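Local coordinates for amino acid amide racemase (Ochrobactrum anthropi, PDB 6GIO), which is a class-III member of the aminotransferase superfamily, a fold-type I protein that binds pyridoxal-5'-phosphate in a pocket of its large domain, at residues G163-D171 with V182-F190; P366-I376 with Y388-L396. All coordinates share one frame; numbering follows the deposited sequence.

Contact 1: residues G163-D171 with V182-F190; sequences GVLLLPYPD and VLELLDYHF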
ATOM      1  N   GLY C 163      -7.345  16.877 -16.908  1.00 26.22           N
ATOM      2  CA  GLY C 163      -6.264  16.789 -17.881  1.00 29.22           C
ATOM      3  C   GLY C 163      -6.048  15.387 -18.471  1.00 27.46           C
ATOM      4  O   GLY C 163      -5.114  15.194 -19.239  1.00 26.08           O
ATOM      5  N   VAL C 164      -6.924  14.437 -18.142  1.00 25.61           N
ATOM      6  CA  VAL C 164      -6.840  13.062 -18.678  1.00 25.93           C
ATOM      7  C   VAL C 164      -7.608  12.940 -19.998  1.00 25.76           C
ATOM      8  O   VAL C 164      -8.806  13.278 -20.107  1.00 23.64           O
ATOM      9  CB  VAL C 164      -7.330  11.998 -17.648  1.00 27.02           C
ATOM     10  CG1 VAL C 164      -7.394  10.604 -18.273  1.00 28.13           C
ATOM     11  CG2 VAL C 164      -6.387  11.968 -16.459  1.00 26.37           C
ATOM     12  N   LEU C 165      -6.889  12.476 -21.014  1.00 25.00           N
ATOM     13  CA  LEU C 165      -7.453  12.143 -22.310  1.00 25.47           C
ATOM     14  C   LEU C 165      -7.639  10.649 -22.321  1.00 24.66           C
ATOM     15  O   LEU C 165      -6.633   9.927 -22.275  1.00 23.35           O
ATOM     16  CB  LEU C 165      -6.480  12.557 -23.439  1.00 25.64           C
ATOM     17  CG  LEU C 165      -6.940  12.217 -24.877  1.00 26.40           C
ATOM     18  CD1 LEU C 165      -8.363  12.697 -25.083  1.00 26.75           C
ATOM     19  CD2 LEU C 165      -6.029  12.807 -25.953  1.00 27.27           C
ATOM     20  N   LEU C 166      -8.906  10.198 -22.342  1.00 25.47           N
ATOM     21  CA  LEU C 166      -9.277   8.774 -22.477  1.00 23.82           C
ATOM     22  C   LEU C 166      -9.622   8.330 -23.917  1.00 23.80           C
ATOM     23  O   LEU C 166     -10.547   8.852 -24.534  1.00 24.46           O
ATOM     24  CB  LEU C 166     -10.467   8.448 -21.592  1.00 24.24           C
ATOM     25  CG  LEU C 166     -10.210   8.414 -20.094  1.00 25.62           C
ATOM     26  CD1 LEU C 166     -11.554   8.221 -19.382  1.00 29.75           C
ATOM     27  CD2 LEU C 166      -9.239   7.329 -19.656  1.00 25.04           C
ATOM     28  N   LEU C 167      -8.893   7.343 -24.440  1.00 23.91           N
ATOM     29  CA  LEU C 167      -9.088   6.854 -25.796  1.00 23.37           C
ATOM     30  C   LEU C 167      -9.622   5.458 -25.764  1.00 23.50           C
ATOM     31  O   LEU C 167      -9.299   4.731 -24.832  1.00 23.78           O
ATOM     32  CB  LEU C 167      -7.743   6.787 -26.506  1.00 23.88           C
ATOM     33  CG  LEU C 167      -6.944   8.078 -26.693  1.00 25.23           C
ATOM     34  CD1 LEU C 167      -5.561   7.750 -27.207  1.00 26.23           C
ATOM     35  CD2 LEU C 167      -7.671   9.018 -27.631  1.00 26.66           C
ATOM     36  N   PRO C 168     -10.372   5.035 -26.814  1.00 24.20           N
ATOM     37  CA  PRO C 168     -10.732   3.636 -26.913  1.00 24.26           C
ATOM     38  C   PRO C 168      -9.511   2.742 -27.089  1.00 23.83           C
ATOM     39  O   PRO C 168      -8.509   3.118 -27.752  1.00 21.81           O
ATOM     40  CB  PRO C 168     -11.638   3.586 -28.160  1.00 25.08           C
ATOM     41  CG  PRO C 168     -12.084   4.989 -28.399  1.00 25.51           C
ATOM     42  CD  PRO C 168     -10.940   5.815 -27.934  1.00 25.59           C
ATOM     43  N   TYR C 169      -9.570   1.572 -26.468  1.00 22.87           N
ATOM     44  CA  TYR C 169      -8.553   0.552 -26.713  1.00 23.44           C
ATOM     45  C   TYR C 169      -9.044  -0.356 -27.866  1.00 22.90           C
ATOM     46  O   TYR C 169     -10.096  -0.975 -27.781  1.00 23.68           O
ATOM     47  CB  TYR C 169      -8.260  -0.223 -25.412  1.00 22.19           C
ATOM     48  CG  TYR C 169      -6.982  -1.030 -25.339  1.00 20.97           C
ATOM     49  CD1 TYR C 169      -6.911  -2.298 -25.869  1.00 21.68           C
ATOM     50  CD2 TYR C 169      -5.848  -0.542 -24.631  1.00 21.17           C
ATOM     51  CE1 TYR C 169      -5.759  -3.081 -25.725  1.00 22.00           C
ATOM     52  CE2 TYR C 169      -4.712  -1.305 -24.480  1.00 20.25           C
ATOM     53  CZ  TYR C 169      -4.661  -2.575 -25.044  1.00 21.04           C
ATOM     54  OH  TYR C 169      -3.533  -3.363 -24.896  1.00 20.36           O
ATOM     55  N   PRO C 170      -8.310  -0.378 -28.970  1.00 22.87           N
ATOM     56  CA  PRO C 170      -8.751  -1.156 -30.118  1.00 24.64           C
ATOM     57  C   PRO C 170      -8.850  -2.633 -29.815  1.00 26.43           C
ATOM     58  O   PRO C 170      -7.857  -3.246 -29.381  1.00 24.87           O
ATOM     59  CB  PRO C 170      -7.630  -0.986 -31.136  1.00 24.09           C
ATOM     60  CG  PRO C 170      -6.715   0.028 -30.608  1.00 23.90           C
ATOM     61  CD  PRO C 170      -7.052   0.350 -29.212  1.00 22.98           C
ATOM     62  N   ASP C 171     -10.021  -3.186 -30.090  1.00 25.67           N
ATOM     63  CA  ASP C 171     -10.404  -4.497 -29.636  1.00 25.97           C
ATOM     64  C   ASP C 171     -10.726  -5.373 -30.867  1.00 25.67           C
ATOM     65  O   ASP C 171     -11.774  -5.220 -31.471  1.00 26.67           O
ATOM     66  CB  ASP C 171     -11.632  -4.332 -28.769  1.00 26.25           C
ATOM     67  CG  ASP C 171     -12.193  -5.646 -28.276  1.00 27.90           C
ATOM     68  OD1 ASP C 171     -11.721  -6.748 -28.691  1.00 28.62           O
ATOM     69  OD2 ASP C 171     -13.115  -5.556 -27.460  1.00 31.40           O
ATOM     70  N   VAL C 182      -7.974   4.886 -33.766  1.00 22.05           N
ATOM     71  CA  VAL C 182      -7.573   5.414 -32.479  1.00 22.39           C
ATOM     72  C   VAL C 182      -6.377   6.382 -32.635  1.00 22.20           C
ATOM     73  O   VAL C 182      -6.383   7.501 -32.102  1.00 23.74           O
ATOM     74  CB  VAL C 182      -7.328   4.272 -31.525  1.00 21.88           C
ATOM     75  CG1 VAL C 182      -6.704   4.746 -30.232  1.00 23.04           C
ATOM     76  CG2 VAL C 182      -8.688   3.628 -31.238  1.00 20.84           C
ATOM     77  N   LEU C 183      -5.414   5.994 -33.441  1.00 22.40           N
ATOM     78  CA  LEU C 183      -4.271   6.867 -33.728  1.00 24.76           C
ATOM     79  C   LEU C 183      -4.721   8.163 -34.340  1.00 24.51           C
ATOM     80  O   LEU C 183      -4.190   9.223 -34.035  1.00 24.51           O
ATOM     81  CB  LEU C 183      -3.281   6.178 -34.650  1.00 24.56           C
ATOM     82  CG  LEU C 183      -2.607   4.968 -34.026  1.00 27.90           C
ATOM     83  CD1 LEU C 183      -1.892   4.134 -35.106  1.00 30.08           C
ATOM     84  CD2 LEU C 183      -1.676   5.354 -32.856  1.00 27.52           C
ATOM     85  N   GLU C 184      -5.700   8.096 -35.243  1.00 26.08           N
ATOM     86  CA  GLU C 184      -6.245   9.299 -35.940  1.00 27.74           C
ATOM     87  C   GLU C 184      -6.879  10.247 -34.902  1.00 25.47           C
ATOM     88  O   GLU C 184      -6.606  11.402 -34.929  1.00 23.35           O
ATOM     89  CB  GLU C 184      -7.140   8.852 -37.110  1.00 33.07           C
ATOM     90  CG  GLU C 184      -8.126   9.889 -37.623  1.00 41.05           C
ATOM     91  CD  GLU C 184      -8.765   9.695 -38.998  1.00 49.88           C
ATOM     92  OE1 GLU C 184      -9.981   9.512 -39.091  1.00 52.59           O
ATOM     93  OE2 GLU C 184      -8.057   9.783 -39.972  1.00 58.11           O
ATOM     94  N   LEU C 185      -7.706   9.701 -34.023  1.00 22.65           N
ATOM     95  CA  LEU C 185      -8.349  10.414 -32.953  1.00 23.96           C
ATOM     96  C   LEU C 185      -7.330  11.115 -32.044  1.00 21.82           C
ATOM     97  O   LEU C 185      -7.530  12.257 -31.665  1.00 20.56           O
ATOM     98  CB  LEU C 185      -9.247   9.455 -32.145  1.00 23.98           C
ATOM     99  CG  LEU C 185     -10.078  10.011 -31.013  1.00 26.38           C
ATOM    100  CD1 LEU C 185     -10.978  11.149 -31.439  1.00 26.80           C
ATOM    101  CD2 LEU C 185     -10.949   8.906 -30.453  1.00 28.93           C
ATOM    102  N   LEU C 186      -6.242  10.439 -31.715  1.00 21.42           N
ATOM    103  CA  LEU C 186      -5.185  11.026 -30.892  1.00 23.21           C
ATOM    104  C   LEU C 186      -4.502  12.138 -31.644  1.00 24.33           C
ATOM    105  O   LEU C 186      -4.255  13.218 -31.062  1.00 24.28           O
ATOM    106  CB  LEU C 186      -4.147  10.010 -30.463  1.00 24.75           C
ATOM    107  CG  LEU C 186      -2.965  10.491 -29.631  1.00 24.67           C
ATOM    108  CD1 LEU C 186      -3.434  10.976 -28.261  1.00 25.26           C
ATOM    109  CD2 LEU C 186      -1.910   9.403 -29.506  1.00 24.60           C
ATOM    110  N   ASP C 187      -4.197  11.887 -32.913  1.00 25.16           N
ATOM    111  CA  ASP C 187      -3.579  12.936 -33.757  1.00 27.72           C
ATOM    112  C   ASP C 187      -4.459  14.179 -33.772  1.00 25.51           C
ATOM    113  O   ASP C 187      -3.941  15.300 -33.779  1.00 26.46           O
ATOM    114  CB  ASP C 187      -3.417  12.497 -35.205  1.00 28.17           C
ATOM    115  CG  ASP C 187      -2.393  11.420 -35.388  1.00 35.99           C
ATOM    116  OD1 ASP C 187      -1.447  11.279 -34.550  1.00 39.96           O
ATOM    117  OD2 ASP C 187      -2.535  10.709 -36.413  1.00 40.01           O
ATOM    118  N   TYR C 188      -5.782  13.973 -33.797  1.00 24.10           N
ATOM    119  CA  TYR C 188      -6.738  15.084 -33.832  1.00 23.80           C
ATOM    120  C   TYR C 188      -6.736  15.863 -32.536  1.00 22.00           C
ATOM    121  O   TYR C 188      -6.713  17.087 -32.553  1.00 21.85           O
ATOM    122  CB  TYR C 188      -8.177  14.606 -34.121  1.00 25.27           C
ATOM    123  CG  TYR C 188      -9.121  15.740 -34.460  1.00 25.98           C
ATOM    124  CD1 TYR C 188      -8.999  16.459 -35.671  1.00 26.33           C
ATOM    125  CD2 TYR C 188     -10.151  16.081 -33.594  1.00 27.21           C
ATOM    126  CE1 TYR C 188      -9.882  17.493 -35.980  1.00 27.21           C
ATOM    127  CE2 TYR C 188     -11.023  17.100 -33.882  1.00 26.75           C
ATOM    128  CZ  TYR C 188     -10.904  17.798 -35.068  1.00 28.74           C
ATOM    129  OH  TYR C 188     -11.811  18.818 -35.291  1.00 30.26           O
ATOM    130  N   HIS C 189      -6.818  15.160 -31.409  1.00 22.33           N
ATOM    131  CA  HIS C 189      -6.654  15.808 -30.111  1.00 21.09           C
ATOM    132  C   HIS C 189      -5.314  16.595 -30.029  1.00 22.01           C
ATOM    133  O   HIS C 189      -5.303  17.758 -29.643  1.00 22.75           O
ATOM    134  CB  HIS C 189      -6.803  14.799 -29.005  1.00 20.71           C
ATOM    135  CG  HIS C 189      -8.225  14.551 -28.633  1.00 21.42           C
ATOM    136  ND1 HIS C 189      -9.016  13.595 -29.247  1.00 23.93           N
ATOM    137  CD2 HIS C 189      -9.017  15.146 -27.718  1.00 22.07           C
ATOM    138  CE1 HIS C 189     -10.215  13.584 -28.688  1.00 20.93           C
ATOM    139  NE2 HIS C 189     -10.241  14.521 -27.760  1.00 21.74           N
ATOM    140  N   PHE C 190      -4.211  16.001 -30.453  1.00 22.14           N
ATOM    141  CA  PHE C 190      -2.918  16.690 -30.444  1.00 22.25           C
ATOM    142  C   PHE C 190      -2.933  17.953 -31.255  1.00 23.07           C
ATOM    143  O   PHE C 190      -2.282  18.895 -30.859  1.00 21.52           O
ATOM    144  CB  PHE C 190      -1.759  15.812 -30.944  1.00 23.54           C
ATOM    145  CG  PHE C 190      -1.262  14.782 -29.952  1.00 23.82           C
ATOM    146  CD1 PHE C 190      -1.672  14.775 -28.608  1.00 23.69           C
ATOM    147  CD2 PHE C 190      -0.333  13.830 -30.366  1.00 23.98           C
ATOM    148  CE1 PHE C 190      -1.188  13.822 -27.734  1.00 23.83           C
ATOM    149  CE2 PHE C 190       0.192  12.913 -29.480  1.00 23.84           C
ATOM    150  CZ  PHE C 190      -0.271  12.887 -28.177  1.00 25.33           C
TER
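The carbonyl oxygen of Leu185 is gripped twice by His189, the residue one helical turn on: His189 N gives the ordinary helix bond, and the ring bonds from the opposite face of the carbonyl plane, with His189 ND1 3.1 Å from Leu185 O. That second bond is fairly straight (159°). The acceptor lies almost in the imidazole plane, whereas the donor stands above the carbonyl plane. Held in this orientation, the ring offers a face to strand 164-167, and Leu165 covers it in a CH-pi contact, CD1 standing 3.8 Å from the ring centroid of His189. The other methyl of Leu165, CD2, rests 3.7 Å from His189 CB. With its CG trans to the backbone N (chi1 178°), Leu186 sets CD1 against two strand leucines, 3.9 Å from Leu165 CD2 and 4.0 Å from Leu167 CD1. At the other end of the interface Val182 straddles a carbonyl, its CG1 and CG2 each 3.5 Å from Pro168 O, and CG2 also meets Pro170 CG. No hydrogen bond joins the two segments, which run nearly antiparallel. They illustrate the first half of a beta-alpha-beta crossover: the chain leaves edge strand 164-167, returns along helix 179-191 and enters strand 199-204, with strand 131-135 lying between the two strands and helix 220-229 packing beside Val182 and Leu186.

Contact 2: residues P366-I376 with Y388-L396; sequences PAPVTTTAKII and YVGLNANVL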
ATOM      1  N   PRO C 366     -22.553  -9.741 -25.273  1.00 29.48           N
ATOM      2  CA  PRO C 366     -21.994 -10.376 -24.077  1.00 29.90           C
ATOM      3  C   PRO C 366     -23.002 -11.267 -23.376  1.00 26.23           C
ATOM      4  O   PRO C 366     -24.141 -10.904 -23.294  1.00 24.54           O
ATOM      5  CB  PRO C 366     -21.672  -9.197 -23.140  1.00 31.66           C
ATOM      6  CG  PRO C 366     -21.840  -7.945 -23.960  1.00 33.54           C
ATOM      7  CD  PRO C 366     -22.372  -8.278 -25.311  1.00 30.40           C
ATOM      8  N   ALA C 367     -22.582 -12.389 -22.806  1.00 27.50           N
ATOM      9  CA  ALA C 367     -23.522 -13.186 -22.002  1.00 26.51           C
ATOM     10  C   ALA C 367     -23.924 -12.381 -20.811  1.00 27.60           C
ATOM     11  O   ALA C 367     -23.159 -11.512 -20.365  1.00 28.63           O
ATOM     12  CB  ALA C 367     -22.920 -14.504 -21.564  1.00 26.56           C
ATOM     13  N   PRO C 368     -25.134 -12.648 -20.285  1.00 27.63           N
ATOM     14  CA  PRO C 368     -25.545 -11.884 -19.135  1.00 29.26           C
ATOM     15  C   PRO C 368     -24.677 -12.275 -17.939  1.00 29.34           C
ATOM     16  O   PRO C 368     -24.206 -13.424 -17.865  1.00 30.21           O
ATOM     17  CB  PRO C 368     -27.031 -12.247 -18.947  1.00 29.21           C
ATOM     18  CG  PRO C 368     -27.312 -13.406 -19.825  1.00 28.25           C
ATOM     19  CD  PRO C 368     -26.160 -13.593 -20.767  1.00 28.65           C
ATOM     20  N   VAL C 369     -24.438 -11.312 -17.051  1.00 29.87           N
ATOM     21  CA  VAL C 369     -23.538 -11.482 -15.906  1.00 31.69           C
ATOM     22  C   VAL C 369     -24.008 -12.590 -14.962  1.00 31.62           C
ATOM     23  O   VAL C 369     -23.185 -13.251 -14.328  1.00 31.89           O
ATOM     24  CB  VAL C 369     -23.351 -10.144 -15.121  1.00 35.79           C
ATOM     25  CG1 VAL C 369     -24.666  -9.649 -14.542  1.00 37.33           C
ATOM     26  CG2 VAL C 369     -22.330 -10.288 -13.992  1.00 37.46           C
ATOM     27  N   THR C 370     -25.315 -12.804 -14.870  1.00 29.37           N
ATOM     28  CA  THR C 370     -25.825 -13.906 -14.061  1.00 30.81           C
ATOM     29  C   THR C 370     -25.351 -15.301 -14.555  1.00 31.48           C
ATOM     30  O   THR C 370     -25.001 -16.194 -13.744  1.00 34.73           O
ATOM     31  CB  THR C 370     -27.367 -13.841 -13.889  1.00 33.73           C
ATOM     32  OG1 THR C 370     -27.810 -15.035 -13.236  1.00 43.00           O
ATOM     33  CG2 THR C 370     -28.068 -13.754 -15.187  1.00 36.33           C
ATOM     34  N   THR C 371     -25.303 -15.491 -15.872  1.00 28.98           N
ATOM     35  CA  THR C 371     -24.755 -16.699 -16.461  1.00 28.35           C
ATOM     36  C   THR C 371     -23.268 -16.841 -16.129  1.00 28.75           C
ATOM     37  O   THR C 371     -22.836 -17.887 -15.674  1.00 27.47           O
ATOM     38  CB  THR C 371     -24.951 -16.687 -17.987  1.00 28.71           C
ATOM     39  OG1 THR C 371     -26.343 -16.602 -18.244  1.00 29.52           O
ATOM     40  CG2 THR C 371     -24.386 -17.933 -18.669  1.00 30.89           C
ATOM     41  N   THR C 372     -22.501 -15.778 -16.333  1.00 27.50           N
ATOM     42  CA  THR C 372     -21.074 -15.793 -16.028  1.00 28.53           C
ATOM     43  C   THR C 372     -20.809 -16.103 -14.540  1.00 27.17           C
ATOM     44  O   THR C 372     -19.983 -16.946 -14.214  1.00 30.79           O
ATOM     45  CB  THR C 372     -20.471 -14.445 -16.448  1.00 28.58           C
ATOM     46  OG1 THR C 372     -20.822 -14.212 -17.828  1.00 33.03           O
ATOM     47  CG2 THR C 372     -18.951 -14.402 -16.261  1.00 26.74           C
ATOM     48  N   ALA C 373     -21.546 -15.473 -13.647  1.00 28.36           N
ATOM     49  CA  ALA C 373     -21.428 -15.774 -12.198  1.00 30.66           C
ATOM     50  C   ALA C 373     -21.759 -17.234 -11.851  1.00 29.90           C
ATOM     51  O   ALA C 373     -21.120 -17.818 -10.994  1.00 26.84           O
ATOM     52  CB  ALA C 373     -22.288 -14.821 -11.353  1.00 28.96           C
ATOM     53  N   LYS C 374     -22.729 -17.818 -12.545  1.00 30.07           N
ATOM     54  CA  LYS C 374     -23.104 -19.197 -12.326  1.00 30.48           C
ATOM     55  C   LYS C 374     -22.013 -20.120 -12.772  1.00 28.96           C
ATOM     56  O   LYS C 374     -21.791 -21.158 -12.155  1.00 28.55           O
ATOM     57  CB  LYS C 374     -24.394 -19.553 -13.083  1.00 32.10           C
ATOM     58  CG  LYS C 374     -25.632 -19.023 -12.404  1.00 34.38           C
ATOM     59  CD  LYS C 374     -26.873 -19.434 -13.155  1.00 36.22           C
ATOM     60  CE  LYS C 374     -28.087 -18.815 -12.496  1.00 41.84           C
ATOM     61  NZ  LYS C 374     -29.352 -19.325 -13.097  1.00 46.07           N
ATOM     62  N   ILE C 375     -21.341 -19.779 -13.867  1.00 25.62           N
ATOM     63  CA  ILE C 375     -20.215 -20.599 -14.316  1.00 26.18           C
ATOM     64  C   ILE C 375     -19.078 -20.620 -13.258  1.00 27.02           C
ATOM     65  O   ILE C 375     -18.503 -21.682 -12.963  1.00 27.56           O
ATOM     66  CB  ILE C 375     -19.702 -20.129 -15.690  1.00 26.76           C
ATOM     67  CG1 ILE C 375     -20.783 -20.402 -16.755  1.00 27.06           C
ATOM     68  CG2 ILE C 375     -18.402 -20.825 -16.044  1.00 26.39           C
ATOM     69  CD1 ILE C 375     -20.556 -19.677 -18.053  1.00 27.20           C
ATOM     70  N   ILE C 376     -18.755 -19.464 -12.678  1.00 27.69           N
ATOM     71  CA  ILE C 376     -17.743 -19.399 -11.597  1.00 28.12           C
ATOM     72  C   ILE C 376     -18.178 -20.217 -10.362  1.00 27.81           C
ATOM     73  O   ILE C 376     -17.379 -20.937  -9.752  1.00 23.05           O
ATOM     74  CB  ILE C 376     -17.521 -17.951 -11.089  1.00 27.96           C
ATOM     75  CG1 ILE C 376     -17.167 -16.986 -12.220  1.00 33.11           C
ATOM     76  CG2 ILE C 376     -16.433 -17.924 -10.050  1.00 28.57           C
ATOM     77  CD1 ILE C 376     -15.908 -17.312 -12.960  1.00 37.76           C
ATOM     78  N   TYR C 388     -14.296 -13.468 -13.260  1.00 27.77           N
ATOM     79  CA  TYR C 388     -14.498 -12.817 -14.546  1.00 27.95           C
ATOM     80  C   TYR C 388     -14.123 -11.333 -14.553  1.00 27.43           C
ATOM     81  O   TYR C 388     -14.109 -10.655 -13.525  1.00 24.21           O
ATOM     82  CB  TYR C 388     -15.927 -12.964 -15.032  1.00 29.88           C
ATOM     83  CG  TYR C 388     -16.971 -12.446 -14.085  1.00 31.33           C
ATOM     84  CD1 TYR C 388     -17.331 -11.109 -14.052  1.00 33.40           C
ATOM     85  CD2 TYR C 388     -17.613 -13.321 -13.229  1.00 34.81           C
ATOM     86  CE1 TYR C 388     -18.320 -10.655 -13.186  1.00 36.19           C
ATOM     87  CE2 TYR C 388     -18.590 -12.889 -12.375  1.00 37.24           C
ATOM     88  CZ  TYR C 388     -18.947 -11.568 -12.351  1.00 36.08           C
ATOM     89  OH  TYR C 388     -19.935 -11.219 -11.464  1.00 42.09           O
ATOM     90  N   VAL C 389     -13.845 -10.852 -15.749  1.00 26.27           N
ATOM     91  CA  VAL C 389     -13.488  -9.472 -15.961  1.00 27.06           C
ATOM     92  C   VAL C 389     -14.265  -8.949 -17.141  1.00 27.07           C
ATOM     93  O   VAL C 389     -15.176  -9.619 -17.642  1.00 23.54           O
ATOM     94  CB  VAL C 389     -11.963  -9.329 -16.178  1.00 29.10           C
ATOM     95  CG1 VAL C 389     -11.245  -9.778 -14.907  1.00 29.61           C
ATOM     96  CG2 VAL C 389     -11.480 -10.095 -17.407  1.00 27.30           C
ATOM     97  N   GLY C 390     -13.968  -7.713 -17.528  1.00 27.92           N
ATOM     98  CA  GLY C 390     -14.447  -7.161 -18.802  1.00 29.35           C
ATOM     99  C   GLY C 390     -15.409  -6.017 -18.611  1.00 27.88           C
ATOM    100  O   GLY C 390     -16.124  -5.949 -17.636  1.00 26.15           O
ATOM    101  N   LEU C 391     -15.447  -5.113 -19.569  1.00 27.90           N
ATOM    102  CA  LEU C 391     -16.388  -3.994 -19.493  1.00 30.93           C
ATOM    103  C   LEU C 391     -17.850  -4.479 -19.508  1.00 32.11           C
ATOM    104  O   LEU C 391     -18.720  -3.737 -19.099  1.00 30.40           O
ATOM    105  CB  LEU C 391     -16.135  -3.008 -20.640  1.00 33.50           C
ATOM    106  CG  LEU C 391     -14.712  -2.408 -20.671  1.00 37.04           C
ATOM    107  CD1 LEU C 391     -14.481  -1.522 -21.889  1.00 40.01           C
ATOM    108  CD2 LEU C 391     -14.376  -1.641 -19.407  1.00 38.60           C
ATOM    109  N   ASN C 392     -18.107  -5.720 -19.975  1.00 30.42           N
ATOM    110  CA  ASN C 392     -19.447  -6.297 -19.951  1.00 30.44           C
ATOM    111  C   ASN C 392     -19.618  -7.456 -18.955  1.00 29.75           C
ATOM    112  O   ASN C 392     -20.613  -8.151 -19.000  1.00 29.98           O
ATOM    113  CB  ASN C 392     -19.827  -6.702 -21.375  1.00 32.95           C
ATOM    114  CG  ASN C 392     -19.829  -5.507 -22.332  1.00 33.17           C
ATOM    115  OD1 ASN C 392     -20.697  -4.667 -22.242  1.00 36.70           O
ATOM    116  ND2 ASN C 392     -18.851  -5.430 -23.231  1.00 34.12           N
ATOM    117  N   ALA C 393     -18.665  -7.653 -18.035  1.00 28.86           N
ATOM    118  CA  ALA C 393     -18.819  -8.665 -16.994  1.00 30.10           C
ATOM    119  C   ALA C 393     -19.033 -10.105 -17.532  1.00 30.61           C
ATOM    120  O   ALA C 393     -19.813 -10.890 -16.960  1.00 29.85           O
ATOM    121  CB  ALA C 393     -19.962  -8.290 -16.078  1.00 32.28           C
ATOM    122  N   ASN C 394     -18.352 -10.423 -18.630  1.00 27.19           N
ATOM    123  CA  ASN C 394     -18.603 -11.651 -19.376  1.00 26.30           C
ATOM    124  C   ASN C 394     -17.326 -12.402 -19.824  1.00 24.97           C
ATOM    125  O   ASN C 394     -17.415 -13.322 -20.621  1.00 24.48           O
ATOM    126  CB  ASN C 394     -19.406 -11.278 -20.602  1.00 25.03           C
ATOM    127  CG  ASN C 394     -18.573 -10.533 -21.603  1.00 25.85           C
ATOM    128  OD1 ASN C 394     -17.978  -9.491 -21.266  1.00 24.33           O
ATOM    129  ND2 ASN C 394     -18.510 -11.055 -22.839  1.00 22.38           N
ATOM    130  N   VAL C 395     -16.140 -11.980 -19.373  1.00 25.50           N
ATOM    131  CA  VAL C 395     -14.884 -12.631 -19.758  1.00 24.58           C
ATOM    132  C   VAL C 395     -14.366 -13.415 -18.540  1.00 24.01           C
ATOM    133  O   VAL C 395     -13.964 -12.808 -17.537  1.00 22.22           O
ATOM    134  CB  VAL C 395     -13.778 -11.616 -20.189  1.00 25.00           C
ATOM    135  CG1 VAL C 395     -12.581 -12.363 -20.741  1.00 25.69           C
ATOM    136  CG2 VAL C 395     -14.248 -10.649 -21.241  1.00 24.55           C
ATOM    137  N   LEU C 396     -14.377 -14.755 -18.628  1.00 23.51           N
ATOM    138  CA  LEU C 396     -13.761 -15.593 -17.635  1.00 22.41           C
ATOM    139  C   LEU C 396     -12.278 -15.296 -17.674  1.00 23.66           C
ATOM    140  O   LEU C 396     -11.680 -15.247 -18.748  1.00 23.65           O
ATOM    141  CB  LEU C 396     -14.001 -17.072 -17.918  1.00 23.35           C
ATOM    142  CG  LEU C 396     -15.446 -17.551 -18.027  1.00 23.57           C
ATOM    143  CD1 LEU C 396     -15.456 -19.036 -18.241  1.00 23.78           C
ATOM    144  CD2 LEU C 396     -16.269 -17.135 -16.840  1.00 23.83           C
TER
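Tyr388 has its CG between the backbone N and the carbonyl carbon (chi1 57°), which turns the phenol toward helix 369-382, while Thr372 sets its methyl trans to the backbone N and its hydroxyl beside that N (chi1 -53°). These settings bring the two groups together: Thr372 CG2 lies 3.5 Å from Tyr388 CD2, approaching the ring obliquely. Val369 reaches the phenol end, with CG2 3.6 Å from Tyr388 OH, and the same methyl touches Ala393 CB. Ile376 comes to the ring from its edge, CG1 lying close to the ring plane and 3.8 Å from Tyr388 CD2. The hydroxyl of Thr372 turns back into its own helix, where it makes a weak bond to the carbonyl of Pro368, the N-cap residue.

The arrangement exemplifies a helix laid against a beta-hairpin of the small domain. Strands 384-389 and 395-398 are antiparallel neighbours, Val389 and Val395 form a hydrogen-bonded pair, and the connecting loop contains a type I turn from Gly390 to Ala393. Farther along the hairpin, Leu396 places CD2 3.9 Å from Ile376 CD1, the two side chains sliding past each other in opposite directions, and its CD1 meets Ile375 CG2. At the start of the helical segment Pro366 lies over the loop, its CG 3.5 Å from Asn392 CB and its CB 3.7 Å from Asn394 ND2. That amide nitrogen bonds to Leu357 O on strand 352-357, and the backbone of Leu357 also bonds to the backbones of Ala367 and Asn394.

In the fold
Contact 1 and contact 2 follow one another along the chain, one in the large cofactor-binding domain and the other in the small domain; their centres are 28 Å apart and their nearest atoms about 7 Å. The loop after 163-171 spans part of this gap: Asp171 bonds to the backbone of Phe173, and the side chain of Asn394 touches neighbouring Arg174. Each contact also connects to residues near the pyridoxal-5'-phosphate pocket. From contact 1, Tyr169 OH bonds to the backbone oxygen of pocket residue Glu205. From contact 2, the hairpin loop makes backbone hydrogen bonds between Gly390 and Asp210, which follows pocket residue Ser209 in sequence, and between Leu391 and Gly211.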